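Local atomic coordinates of cytosol aminopeptidase (Coxiella burnetii, PDB entry 3IJ3), a protein that probably acts as a manganese-dependent metalloaminopeptidase of the M17 family, removing residues from the N terminus of peptides. Residues 246-251 with 352-357; 279-284 with 296-301; 348-353 with 441-446. All blocks are in the same frame, centred on the assembly; numbering follows the deposited sequence.

Contact 1 (246-251 with 352-357). With SO4 (sulfate ion), chain D.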
loop_
_atom_site.group_PDB
_atom_site.type_symbol
_atom_site.label_atom_id
_atom_site.label_comp_id
_atom_site.label_asym_id
_atom_site.label_seq_id
_atom_site.Cartn_x
_atom_site.Cartn_y
_atom_site.Cartn_z
ATOM N N THR A 246 17.197 -18.427 -36.390
ATOM C CA THR A 246 15.839 -18.507 -35.878
ATOM C C THR A 246 15.577 -17.369 -34.905
ATOM O O THR A 246 16.348 -17.158 -33.936
ATOM C CB THR A 246 15.553 -19.882 -35.202
ATOM O OG1 THR A 246 15.746 -20.938 -36.158
ATOM C CG2 THR A 246 14.079 -19.937 -34.594
ATOM N N LEU A 247 14.496 -16.626 -35.173
ATOM C CA LEU A 247 14.082 -15.488 -34.384
ATOM C C LEU A 247 12.829 -15.869 -33.602
ATOM O O LEU A 247 11.926 -16.517 -34.139
ATOM C CB LEU A 247 13.759 -14.307 -35.292
ATOM C CG LEU A 247 14.836 -13.893 -36.302
ATOM C CD1 LEU A 247 14.340 -12.664 -37.138
ATOM C CD2 LEU A 247 16.185 -13.612 -35.626
ATOM N N VAL A 248 12.809 -15.491 -32.334
ATOM C CA VAL A 248 11.712 -15.780 -31.448
ATOM C C VAL A 248 11.238 -14.483 -30.801
ATOM O O VAL A 248 12.035 -13.675 -30.327
ATOM C CB VAL A 248 12.145 -16.782 -30.396
ATOM C CG1 VAL A 248 10.962 -17.098 -29.421
ATOM C CG2 VAL A 248 12.687 -18.074 -31.039
ATOM N N GLY A 249 9.928 -14.246 -30.797
ATOM C CA GLY A 249 9.401 -13.038 -30.190
ATOM C C GLY A 249 8.174 -13.236 -29.304
ATOM O O GLY A 249 7.238 -13.923 -29.676
ATOM N N LYS A 250 8.200 -12.615 -28.130
ATOM C CA LYS A 250 7.104 -12.694 -27.168
ATOM C C LYS A 250 5.894 -11.905 -27.658
ATOM O O LYS A 250 5.937 -10.675 -27.741
ATOM C CB LYS A 250 7.581 -12.177 -25.812
ATOM C CG LYS A 250 6.483 -12.058 -24.723
ATOM C CD LYS A 250 7.046 -11.371 -23.486
ATOM C CE LYS A 250 5.944 -10.854 -22.562
ATOM N NZ LYS A 250 6.534 -10.054 -21.417
ATOM N N GLY A 251 4.804 -12.621 -27.951
ATOM C CA GLY A 251 3.580 -12.027 -28.454
ATOM C C GLY A 251 2.454 -11.981 -27.442
ATOM O O GLY A 251 1.357 -12.455 -27.724
ATOM N N ASP A 352 22.061 -22.381 -36.417
ATOM C CA ASP A 352 23.346 -21.690 -36.261
ATOM C C ASP A 352 23.256 -20.571 -35.220
ATOM O O ASP A 352 24.255 -20.241 -34.565
ATOM C CB ASP A 352 23.795 -21.094 -37.597
ATOM C CG ASP A 352 25.259 -20.705 -37.609
ATOM O OD1 ASP A 352 26.103 -21.569 -37.302
ATOM O OD2 ASP A 352 25.595 -19.569 -38.001
ATOM N N LEU A 353 22.053 -20.001 -35.064
ATOM C CA LEU A 353 21.808 -18.891 -34.150
ATOM C C LEU A 353 20.336 -18.771 -33.800
ATOM O O LEU A 353 19.478 -18.999 -34.659
ATOM C CB LEU A 353 22.215 -17.564 -34.841
ATOM C CG LEU A 353 21.920 -16.262 -34.090
ATOM C CD1 LEU A 353 22.791 -16.163 -32.839
ATOM C CD2 LEU A 353 22.174 -15.088 -35.056
ATOM N N ILE A 354 20.062 -18.460 -32.541
ATOM C CA ILE A 354 18.707 -18.158 -32.075
ATOM C C ILE A 354 18.762 -16.775 -31.437
ATOM O O ILE A 354 19.659 -16.512 -30.625
ATOM C CB ILE A 354 18.170 -19.140 -31.011
ATOM C CG1 ILE A 354 18.176 -20.570 -31.547
ATOM C CG2 ILE A 354 16.728 -18.686 -30.542
ATOM C CD1 ILE A 354 17.806 -21.653 -30.484
ATOM N N ILE A 355 17.832 -15.889 -31.797
ATOM C CA ILE A 355 17.748 -14.577 -31.156
ATOM C C ILE A 355 16.317 -14.389 -30.719
ATOM O O ILE A 355 15.374 -14.561 -31.526
ATOM C CB ILE A 355 18.113 -13.405 -32.072
ATOM C CG1 ILE A 355 19.552 -13.521 -32.576
ATOM C CG2 ILE A 355 17.924 -12.054 -31.306
ATOM C CD1 ILE A 355 19.925 -12.447 -33.546
ATOM N N ASP A 356 16.120 -14.097 -29.437
ATOM C CA ASP A 356 14.775 -13.794 -28.934
ATOM C C ASP A 356 14.657 -12.347 -28.458
ATOM O O ASP A 356 15.637 -11.714 -28.044
ATOM C CB ASP A 356 14.258 -14.803 -27.903
ATOM C CG ASP A 356 14.782 -14.603 -26.527
ATOM O OD1 ASP A 356 14.386 -13.590 -25.884
ATOM O OD2 ASP A 356 15.496 -15.516 -26.027
ATOM N N PHE A 357 13.443 -11.824 -28.592
ATOM C CA PHE A 357 13.106 -10.457 -28.189
ATOM C C PHE A 357 11.921 -10.565 -27.259
ATOM O O PHE A 357 10.911 -11.205 -27.598
ATOM C CB PHE A 357 12.712 -9.599 -29.376
ATOM C CG PHE A 357 13.833 -9.338 -30.341
ATOM C CD1 PHE A 357 14.675 -8.254 -30.154
ATOM C CD2 PHE A 357 14.021 -10.154 -31.425
ATOM C CE1 PHE A 357 15.694 -7.989 -31.049
ATOM C CE2 PHE A 357 15.070 -9.916 -32.327
ATOM C CZ PHE A 357 15.892 -8.832 -32.139
HETATM S S SO4 D . 8.049 -12.149 -18.473
HETATM O O1 SO4 D . 6.602 -11.983 -18.404
HETATM O O2 SO4 D . 8.308 -13.574 -18.222
HETATM O O3 SO4 D . 8.457 -11.700 -19.792
HETATM O O4 SO4 D . 8.712 -11.341 -17.429
#

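Contact 2 (279-284 with 296-301)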
loop_
_atom_site.group_PDB
_atom_site.type_symbol
_atom_site.label_atom_id
_atom_site.label_comp_id
_atom_site.label_asym_id
_atom_site.label_seq_id
_atom_site.Cartn_x
_atom_site.Cartn_y
_atom_site.Cartn_z
ATOM N N HIS A 279 9.238 -6.848 -32.906
ATOM C CA HIS A 279 10.678 -6.758 -33.209
ATOM C C HIS A 279 11.165 -7.947 -34.009
ATOM O O HIS A 279 11.921 -7.786 -34.985
ATOM C CB HIS A 279 11.501 -6.620 -31.924
ATOM C CG HIS A 279 11.547 -5.228 -31.403
ATOM N ND1 HIS A 279 10.436 -4.579 -30.885
ATOM C CD2 HIS A 279 12.560 -4.341 -31.353
ATOM C CE1 HIS A 279 10.782 -3.355 -30.531
ATOM N NE2 HIS A 279 12.062 -3.184 -30.809
ATOM N N ALA A 280 10.782 -9.152 -33.579
ATOM C CA ALA A 280 11.201 -10.361 -34.285
ATOM C C ALA A 280 10.639 -10.346 -35.721
ATOM O O ALA A 280 11.353 -10.665 -36.677
ATOM C CB ALA A 280 10.765 -11.617 -33.514
ATOM N N LEU A 281 9.371 -9.937 -35.879
ATOM C CA LEU A 281 8.782 -9.829 -37.216
ATOM C C LEU A 281 9.509 -8.765 -38.052
ATOM O O LEU A 281 9.801 -8.976 -39.233
ATOM C CB LEU A 281 7.283 -9.489 -37.118
ATOM C CG LEU A 281 6.573 -9.257 -38.447
ATOM C CD1 LEU A 281 6.717 -10.482 -39.402
ATOM C CD2 LEU A 281 5.092 -8.893 -38.219
ATOM N N GLY A 282 9.840 -7.625 -37.439
ATOM C CA GLY A 282 10.535 -6.549 -38.172
ATOM C C GLY A 282 11.924 -6.969 -38.630
ATOM O O GLY A 282 12.303 -6.730 -39.792
ATOM N N LEU A 283 12.650 -7.650 -37.748
ATOM C CA LEU A 283 13.981 -8.157 -38.091
ATOM C C LEU A 283 13.857 -9.198 -39.236
ATOM O O LEU A 283 14.629 -9.160 -40.198
ATOM C CB LEU A 283 14.692 -8.740 -36.876
ATOM C CG LEU A 283 16.096 -9.211 -37.154
ATOM C CD1 LEU A 283 16.988 -8.062 -37.733
ATOM C CD2 LEU A 283 16.671 -9.792 -35.883
ATOM N N ALA A 284 12.877 -10.099 -39.143
ATOM C CA ALA A 284 12.610 -11.058 -40.212
ATOM C C ALA A 284 12.379 -10.319 -41.539
ATOM O O ALA A 284 12.898 -10.711 -42.590
ATOM C CB ALA A 284 11.365 -11.909 -39.873
ATOM N N LEU A 296 15.821 -18.614 -42.688
ATOM C CA LEU A 296 15.142 -17.886 -41.637
ATOM C C LEU A 296 13.923 -18.617 -41.104
ATOM O O LEU A 296 13.128 -19.189 -41.873
ATOM C CB LEU A 296 14.671 -16.538 -42.175
ATOM C CG LEU A 296 13.791 -15.653 -41.274
ATOM C CD1 LEU A 296 14.600 -15.179 -40.055
ATOM C CD2 LEU A 296 13.258 -14.476 -42.094
ATOM N N ARG A 297 13.780 -18.606 -39.790
ATOM C CA ARG A 297 12.580 -19.110 -39.160
ATOM C C ARG A 297 12.206 -18.071 -38.111
ATOM O O ARG A 297 13.084 -17.508 -37.444
ATOM C CB ARG A 297 12.814 -20.473 -38.512
ATOM C CG ARG A 297 11.596 -21.028 -37.847
ATOM C CD ARG A 297 11.881 -22.364 -37.192
ATOM N NE ARG A 297 10.657 -23.111 -36.909
ATOM C CZ ARG A 297 10.633 -24.288 -36.281
ATOM N NH1 ARG A 297 11.757 -24.829 -35.806
ATOM N NH2 ARG A 297 9.480 -24.922 -36.110
ATOM N N LEU A 298 10.914 -17.775 -38.013
ATOM C CA LEU A 298 10.366 -16.841 -37.032
ATOM C C LEU A 298 9.271 -17.544 -36.248
ATOM O O LEU A 298 8.307 -18.059 -36.834
ATOM C CB LEU A 298 9.801 -15.603 -37.735
ATOM C CG LEU A 298 8.911 -14.658 -36.913
ATOM C CD1 LEU A 298 9.745 -13.885 -35.856
ATOM C CD2 LEU A 298 8.218 -13.669 -37.831
ATOM N N LEU A 299 9.431 -17.592 -34.919
ATOM C CA LEU A 299 8.490 -18.219 -34.016
ATOM C C LEU A 299 7.945 -17.190 -33.055
ATOM O O LEU A 299 8.710 -16.530 -32.331
ATOM C CB LEU A 299 9.190 -19.351 -33.232
ATOM C CG LEU A 299 9.515 -20.600 -34.033
ATOM C CD1 LEU A 299 10.610 -21.432 -33.333
ATOM C CD2 LEU A 299 8.222 -21.430 -34.219
ATOM N N ILE A 300 6.616 -17.028 -33.061
ATOM C CA ILE A 300 5.941 -16.090 -32.164
ATOM C C ILE A 300 4.770 -16.751 -31.413
ATOM O O ILE A 300 3.751 -17.112 -32.031
ATOM C CB ILE A 300 5.377 -14.865 -32.935
ATOM C CG1 ILE A 300 6.505 -14.031 -33.533
ATOM C CG2 ILE A 300 4.469 -14.016 -32.035
ATOM C CD1 ILE A 300 6.014 -12.967 -34.573
ATOM N N PRO A 301 4.945 -16.970 -30.094
ATOM C CA PRO A 301 3.819 -17.401 -29.276
ATOM C C PRO A 301 2.918 -16.169 -29.127
ATOM O O PRO A 301 3.390 -15.098 -28.680
ATOM C CB PRO A 301 4.445 -17.818 -27.954
ATOM C CG PRO A 301 5.869 -17.466 -28.017
ATOM C CD PRO A 301 6.227 -16.998 -29.356
#

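Contact 3 (348-353 with 441-446)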
loop_
_atom_site.group_PDB
_atom_site.type_symbol
_atom_site.label_atom_id
_atom_site.label_comp_id
_atom_site.label_asym_id
_atom_site.label_seq_id
_atom_site.Cartn_x
_atom_site.Cartn_y
_atom_site.Cartn_z
ATOM N N LYS A 348 15.386 -27.806 -31.613
ATOM C CA LYS A 348 15.302 -29.116 -32.264
ATOM C C LYS A 348 16.029 -29.184 -33.603
ATOM O O LYS A 348 16.507 -30.243 -33.990
ATOM C CB LYS A 348 13.843 -29.534 -32.468
ATOM C CG LYS A 348 13.090 -29.866 -31.190
ATOM C CD LYS A 348 11.659 -30.296 -31.511
ATOM C CE LYS A 348 10.850 -30.591 -30.250
ATOM N NZ LYS A 348 11.308 -31.811 -29.502
ATOM N N GLU A 349 16.115 -28.062 -34.306
ATOM C CA GLU A 349 16.792 -28.003 -35.608
ATOM C C GLU A 349 18.300 -27.744 -35.522
ATOM O O GLU A 349 18.967 -27.662 -36.563
ATOM C CB GLU A 349 16.168 -26.884 -36.461
ATOM C CG GLU A 349 14.729 -27.118 -36.835
ATOM C CD GLU A 349 14.178 -26.058 -37.766
ATOM O OE1 GLU A 349 14.386 -24.850 -37.495
ATOM O OE2 GLU A 349 13.486 -26.440 -38.748
ATOM N N ASP A 350 18.840 -27.584 -34.311
ATOM C CA ASP A 350 20.261 -27.274 -34.122
ATOM C C ASP A 350 20.664 -26.085 -35.035
ATOM O O ASP A 350 21.578 -26.187 -35.867
ATOM C CB ASP A 350 21.151 -28.491 -34.411
ATOM C CG ASP A 350 22.584 -28.276 -33.959
ATOM O OD1 ASP A 350 22.800 -27.440 -33.050
ATOM O OD2 ASP A 350 23.493 -28.928 -34.515
ATOM N N PRO A 351 19.968 -24.956 -34.882
ATOM C CA PRO A 351 20.228 -23.805 -35.722
ATOM C C PRO A 351 21.579 -23.172 -35.455
ATOM O O PRO A 351 22.180 -23.402 -34.391
ATOM C CB PRO A 351 19.079 -22.840 -35.359
ATOM C CG PRO A 351 18.722 -23.174 -33.971
ATOM C CD PRO A 351 19.012 -24.652 -33.807
ATOM N N ASP A 352 22.061 -22.381 -36.417
ATOM C CA ASP A 352 23.346 -21.690 -36.261
ATOM C C ASP A 352 23.256 -20.571 -35.220
ATOM O O ASP A 352 24.255 -20.241 -34.565
ATOM C CB ASP A 352 23.795 -21.094 -37.597
ATOM C CG ASP A 352 25.259 -20.705 -37.609
ATOM O OD1 ASP A 352 26.103 -21.569 -37.302
ATOM O OD2 ASP A 352 25.595 -19.569 -38.001
ATOM N N LEU A 353 22.053 -20.001 -35.064
ATOM C CA LEU A 353 21.808 -18.891 -34.150
ATOM C C LEU A 353 20.336 -18.771 -33.800
ATOM O O LEU A 353 19.478 -18.999 -34.659
ATOM C CB LEU A 353 22.215 -17.564 -34.841
ATOM C CG LEU A 353 21.920 -16.262 -34.090
ATOM C CD1 LEU A 353 22.791 -16.163 -32.839
ATOM C CD2 LEU A 353 22.174 -15.088 -35.056
ATOM N N ASP A 441 23.883 -24.892 -24.284
ATOM C CA ASP A 441 25.042 -23.996 -24.389
ATOM C C ASP A 441 25.744 -24.160 -25.740
ATOM O O ASP A 441 26.531 -23.284 -26.140
ATOM C CB ASP A 441 26.074 -24.262 -23.281
ATOM C CG ASP A 441 25.645 -23.740 -21.921
ATOM O OD1 ASP A 441 24.728 -22.895 -21.830
ATOM O OD2 ASP A 441 26.266 -24.178 -20.933
ATOM N N GLN A 442 25.478 -25.267 -26.443
ATOM C CA GLN A 442 26.104 -25.521 -27.757
ATOM C C GLN A 442 25.448 -24.801 -28.937
ATOM O O GLN A 442 25.960 -24.861 -30.065
ATOM C CB GLN A 442 26.169 -27.031 -28.060
ATOM C CG GLN A 442 26.831 -27.847 -26.929
ATOM C CD GLN A 442 28.177 -27.282 -26.489
ATOM O OE1 GLN A 442 28.455 -27.186 -25.288
ATOM N NE2 GLN A 442 29.001 -26.860 -27.456
ATOM N N ILE A 443 24.300 -24.170 -28.700
ATOM C CA ILE A 443 23.596 -23.419 -29.733
ATOM C C ILE A 443 23.757 -21.931 -29.406
ATOM O O ILE A 443 23.289 -21.494 -28.365
ATOM C CB ILE A 443 22.093 -23.781 -29.749
ATOM C CG1 ILE A 443 21.900 -25.267 -30.063
ATOM C CG2 ILE A 443 21.332 -22.918 -30.763
ATOM C CD1 ILE A 443 20.454 -25.775 -29.822
ATOM N N PRO A 444 24.393 -21.151 -30.296
ATOM C CA PRO A 444 24.568 -19.706 -30.005
ATOM C C PRO A 444 23.204 -19.040 -29.861
ATOM O O PRO A 444 22.361 -19.144 -30.756
ATOM C CB PRO A 444 25.334 -19.194 -31.230
ATOM C CG PRO A 444 26.018 -20.376 -31.742
ATOM C CD PRO A 444 25.076 -21.516 -31.547
ATOM N N TRP A 445 22.991 -18.400 -28.720
ATOM C CA TRP A 445 21.687 -17.791 -28.389
ATOM C C TRP A 445 21.821 -16.432 -27.716
ATOM O O TRP A 445 22.574 -16.279 -26.738
ATOM C CB TRP A 445 20.914 -18.783 -27.482
ATOM C CG TRP A 445 19.741 -18.204 -26.760
ATOM C CD1 TRP A 445 18.595 -17.680 -27.307
ATOM C CD2 TRP A 445 19.581 -18.120 -25.334
ATOM N NE1 TRP A 445 17.740 -17.241 -26.295
ATOM C CE2 TRP A 445 18.326 -17.510 -25.081
ATOM C CE3 TRP A 445 20.382 -18.492 -24.244
ATOM C CZ2 TRP A 445 17.858 -17.266 -23.787
ATOM C CZ3 TRP A 445 19.898 -18.226 -22.933
ATOM C CH2 TRP A 445 18.654 -17.617 -22.740
ATOM N N ALA A 446 21.070 -15.449 -28.228
ATOM C CA ALA A 446 21.034 -14.112 -27.674
ATOM C C ALA A 446 19.575 -13.810 -27.316
ATOM O O ALA A 446 18.657 -14.134 -28.086
ATOM C CB ALA A 446 21.563 -13.041 -28.683
HETATM O O HOH W 1 25.209 -27.164 -31.944
#

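Contact 1 (246-251 with 352-357)
Strands 246-249 and 353-357 run parallel, their axes 4.6 Å apart at an angle of 18°, with Thr246 opposite Ile354 and Val248 opposite Asp356. They are neighbours in the mixed beta-sheet at the heart of the M17 catalytic domain, and their pairing illustrates how a parallel ladder carries a metal ligand at its end. Five backbone hydrogen bonds join them: Thr246 N gives to Leu353 O, Ile355 N to Thr246 O, Val248 N to Ile355 O, Phe357 N to Val248 O and Lys250 N to Phe357 O, the last at 3.1 Å just past the end of the regular strand. Ile355 O takes a CA-H contact from Leu247 besides its N-H bond.

On one face of the sheet, Leu247 and Ile355 point the same way, side by side. The CG of Leu247 stands anti to its carbonyl carbon (chi1 -53°), and from there CD2 reaches CB of Ile355 at 4.0 Å. Helices 275-289 and 470-481 cover this face, which also carries Phe357. On the other face, CG2 of Val248 lies 4.1 Å from CG2 of Ile354, while CB of Val248 approaches CB of Asp356 at 3.8 Å; helix 335-347 packs against the two aliphatic side chains. The Asp356 carboxylate turns from Val248 and is held at both oxygens, OD1 by His447 and OD2 by Trp445.

The Lys250 backbone closes the ladder; its side chain leads away from the strands. The chain is extended throughout, with CG anti to the backbone N (chi1 174°), and this carries NZ to the lithium site that it shares with Asp255, Asp273 and Glu334. There NZ forms a salt bridge with Asp273, bonds to the carbonyl oxygen of Thr359 and donates to O3 of a bound sulfate at 3.0 Å.

Contact 2 (279-284 with 296-301)
Ala280 and Leu298 make the tightest meeting between helix 279-284 and strand 296-301, a contact built wholly from apolar groups. CB of Ala280 comes to 3.4 Å from CD1 of Leu298, closer than carbons usually pack. The short side chain is consistent with the close approach, the segment axes coming to 8.9 Å and running nearly antiparallel at 163°. One turn beyond, the second alanine, Ala284, rests its CB between two strand leucines, 3.9 Å from CD2 of Leu296 and 4.1 Å from CD2 of Leu298.

Packing between branched side chains makes up the rest. The two methyls of Leu298 divide their work: CD1 faces Ala280, while CD2 meets CD1 of Leu281 at 3.9 Å, the two side chains crossing at a slant. CG of Leu298 lies anti to the backbone N (chi1 167°), an orientation that directs the two methyls at the helix. Ile300 adds a looser touch through CD1 to CB of Leu281, and both of these side chains also pack on helix 186-200.

The alternate strand residues Arg297 and Leu299 direct their side chains away from the helix; Arg297 forms salt bridges with Asp234, Glu345 and Glu349. Two alanines and a leucine on the helix, with leucines and an isoleucine on one face of the strand, thus make the layered helix-on-sheet interface of an alpha/beta fold, here in the catalytic domain of an M17 aminopeptidase.

Contact 3 (348-353 with 441-446)
Ile443 lies across Asp350 and Pro351, and its side chain shows how a branched residue can lie across a loop. From CB the two branches separate. CG2, anti to the backbone N, drops toward Pro351, 3.8 Å from its carbonyl oxygen and 4.1 Å from CG of its ring. CG1, anti to the carbonyl carbon (chi1 -61°), takes the other course and passes 3.8 Å from OD1 of Asp350. At the tip, CD1 of Ile443 makes a loose contact with CD of Pro351 at 4.4 Å, so that both branches reach the proline ring.

The Asp350 carboxylate oxygen beside CG1 is tied to the facing segment through solvent: a water lies 2.7 Å from OD1 of Asp350 and 3.1 Å from the carbonyl oxygen of Gln442. No direct hydrogen bond links the two segments.

Pro444 continues the contact by bringing CB, CG and CD to the carbonyl oxygen of Asp352, which lies well out of the ring plane. CG is the nearest of the three, 3.3 Å from that oxygen. Beyond it, CA of Leu353 makes a CA-H contact with the carbonyl oxygen of Pro444 at 3.4 Å, and CD1 of Leu353 lies near the same oxygen. On its other flanks Leu353 packs against helices 380-393 and 470-481. The carboxylate of Asp352 is engaged elsewhere, OD2 bonding to the hydroxyl of Tyr481.

Asp350 is the residue at which the chain leaves helical geometry after helix 335-347, with positive phi (49°). The two loops lead into strands 353-359 and 445-454, parallel neighbours in the central sheet of the alpha/beta catalytic domain, and meet just before strand pairing begins.

How the contacts relate
Followed from the N terminus, the chain enters contact 1 at 246-251, passes through helix 275-289 and turns back into strand 295-305, so that contact 2 closes a short loop within the much longer one that contact 1 completes at 352-357. Contact 3 opens at 348-353, overlapping contact 1 at Asp352 and Leu353, and closes only at 441-446. It thus begins before contact 1 has closed, and follows contact 2 in series. Spatially, strands 295-305, 244-252, 353-359 and 445-454 are successive neighbours in one sheet: backbone bonds join Leu247 to Arg297 and Leu299, Asp356 N meets Ala446 O, and an Arg297-Glu349 salt bridge connects contacts 2 and 3.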